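PDB 6HBE: copper-containing nitrite reductase from Thermus scotoductus, which probably reduces nitrite to nitric oxide with electrons from a cytochrome c, working as a copper-dependent homotrimer. Local coordinates for residues Val110-Cys115 against Leu205-Asn210. Sequence-based numbering, arbitrary orientation.
With CU (copper (II) ion), chain M; CU (copper (II) ion), chain N.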
loop_
_atom_site.group_PDB
_atom_site.type_symbol
_atom_site.label_atom_id
_atom_site.label_comp_id
_atom_site.label_asym_id
_atom_site.label_seq_id
_atom_site.Cartn_x
_atom_site.Cartn_y
_atom_site.Cartn_z
ATOM N N VAL C 110 17.516 17.360 6.201
ATOM C CA VAL C 110 16.151 17.793 5.874
ATOM C C VAL C 110 15.197 17.043 6.805
ATOM O O VAL C 110 15.120 15.794 6.744
ATOM C CB VAL C 110 15.821 17.498 4.392
ATOM C CG1 VAL C 110 14.361 17.873 4.074
ATOM C CG2 VAL C 110 16.772 18.271 3.469
ATOM N N PHE C 111 14.487 17.795 7.658
ATOM C CA PHE C 111 13.680 17.249 8.751
ATOM C C PHE C 111 12.209 17.632 8.637
ATOM O O PHE C 111 11.870 18.767 8.289
ATOM C CB PHE C 111 14.228 17.703 10.097
ATOM C CG PHE C 111 15.638 17.251 10.344
ATOM C CD1 PHE C 111 15.895 15.950 10.797
ATOM C CD2 PHE C 111 16.700 18.093 10.084
ATOM C CE1 PHE C 111 17.192 15.504 10.987
ATOM C CE2 PHE C 111 18.022 17.658 10.265
ATOM C CZ PHE C 111 18.267 16.369 10.719
ATOM N N MET C 112 11.329 16.695 8.981
ATOM C CA MET C 112 9.889 16.983 9.114
ATOM C C MET C 112 9.583 17.683 10.449
ATOM O O MET C 112 10.232 17.406 11.475
ATOM C CB MET C 112 9.086 15.670 9.055
ATOM C CG MET C 112 7.554 15.782 8.890
ATOM S SD MET C 112 6.859 14.121 8.633
ATOM C CE MET C 112 5.096 14.394 8.710
ATOM N N TYR C 113 8.560 18.544 10.448
ATOM C CA TYR C 113 7.872 18.944 11.684
ATOM C C TYR C 113 6.382 18.746 11.443
ATOM O O TYR C 113 5.948 18.729 10.287
ATOM C CB TYR C 113 8.233 20.402 12.140
ATOM C CG TYR C 113 7.650 21.530 11.303
ATOM C CD1 TYR C 113 6.303 21.910 11.456
ATOM C CD2 TYR C 113 8.428 22.233 10.379
ATOM C CE1 TYR C 113 5.761 22.938 10.716
ATOM C CE2 TYR C 113 7.871 23.270 9.622
ATOM C CZ TYR C 113 6.537 23.607 9.795
ATOM O OH TYR C 113 5.913 24.596 9.062
ATOM N N HIS C 114 5.608 18.569 12.514
ATOM C CA HIS C 114 4.179 18.274 12.397
ATOM C C HIS C 114 3.477 18.468 13.738
ATOM O O HIS C 114 4.125 18.590 14.774
ATOM C CB HIS C 114 3.945 16.812 11.874
ATOM C CG HIS C 114 4.556 15.736 12.729
ATOM N ND1 HIS C 114 3.900 15.193 13.815
ATOM C CD2 HIS C 114 5.746 15.097 12.657
ATOM C CE1 HIS C 114 4.669 14.294 14.400
ATOM N NE2 HIS C 114 5.776 14.174 13.694
ATOM N N CYS C 115 2.158 18.490 13.726
ATOM C CA CYS C 115 1.409 18.675 14.955
ATOM C C CYS C 115 1.571 17.436 15.849
ATOM O O CYS C 115 1.634 16.312 15.342
ATOM C CB CYS C 115 -0.092 18.896 14.685
ATOM S SG CYS C 115 -1.028 19.466 16.165
ATOM N N LEU C 205 11.428 16.089 0.928
ATOM C CA LEU C 205 10.874 15.401 2.090
ATOM C C LEU C 205 9.552 14.782 1.688
ATOM O O LEU C 205 8.644 15.485 1.230
ATOM C CB LEU C 205 10.665 16.393 3.254
ATOM C CG LEU C 205 9.873 15.930 4.496
ATOM C CD1 LEU C 205 10.574 14.826 5.225
ATOM C CD2 LEU C 205 9.572 17.060 5.460
ATOM N N ASN C 206 9.426 13.468 1.885
ATOM C CA ASN C 206 8.111 12.783 1.707
ATOM C C ASN C 206 7.457 12.759 3.078
ATOM O O ASN C 206 7.908 11.996 3.947
ATOM C CB ASN C 206 8.248 11.326 1.181
ATOM C CG ASN C 206 6.907 10.632 0.996
ATOM O OD1 ASN C 206 5.837 11.277 0.994
ATOM N ND2 ASN C 206 6.937 9.283 0.865
ATOM N N VAL C 207 6.395 13.529 3.282
ATOM C CA VAL C 207 5.714 13.491 4.590
ATOM C C VAL C 207 4.711 12.316 4.679
ATOM O O VAL C 207 4.270 11.960 5.757
ATOM C CB VAL C 207 4.988 14.794 5.005
ATOM C CG1 VAL C 207 5.896 16.006 4.961
ATOM C CG2 VAL C 207 3.715 15.025 4.227
ATOM N N GLY C 208 4.363 11.723 3.556
ATOM C CA GLY C 208 3.357 10.668 3.551
ATOM C C GLY C 208 1.945 11.265 3.740
ATOM O O GLY C 208 1.571 12.172 2.989
ATOM N N PRO C 209 1.166 10.809 4.734
ATOM C CA PRO C 209 1.632 9.990 5.843
ATOM C C PRO C 209 1.642 8.468 5.668
ATOM O O PRO C 209 2.164 7.766 6.586
ATOM C CB PRO C 209 0.654 10.372 6.989
ATOM C CG PRO C 209 0.017 11.612 6.547
ATOM C CD PRO C 209 -0.145 11.398 5.073
ATOM N N ASN C 210 1.089 7.935 4.569
ATOM C CA ASN C 210 1.056 6.472 4.328
ATOM C C ASN C 210 1.951 5.901 3.213
ATOM O O ASN C 210 2.413 4.775 3.331
ATOM C CB ASN C 210 -0.386 6.048 3.988
ATOM C CG ASN C 210 -1.282 5.957 5.207
ATOM O OD1 ASN C 210 -0.847 5.551 6.287
ATOM N ND2 ASN C 210 -2.536 6.301 5.037
HETATM CU CU CU M . 7.291 12.860 13.813
HETATM CU CU CU N . -3.081 19.735 15.614
HETATM O O HOH W 1 7.549 12.855 15.744
#
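The His-Cys bridge that links the two copper centres of a nitrite reductase sits where strand 109-114 ends, H114 its last residue and C115 just after it. H114 NE2 binds the chain M copper at 2.0 Å, sharing it with H80, a water and H267 of a neighbouring subunit. C115 puts SG 2.1 Å from the chain N copper, the type 1 site that H75, H125 and Q130 complete. H114 ND1 donates to C115 O, a bond that restrains the imidazole's rotation. Two cupredoxin-type beta-sandwich domains face each other here: strand 199-208 belongs to the second, and its segment 205-208 runs 28° from parallel to 110-114, joined by side chains. L205 points CD2 at the M112 backbone, 3.7 Å from M112 CA, while V110 CG1 lies against L205 CB. M112, with CG anti to the backbone N (chi1 -168°) and the chain extended beyond it, crosses V207 at about a right angle and sets CE 3.7 Å from V207 CB. An alanine here would lose CG, SD and CE, and would probably loosen the packing against V207. N206 OD1 accepts from G208 N in an Asx turn around V207, just before the cis peptide to P209.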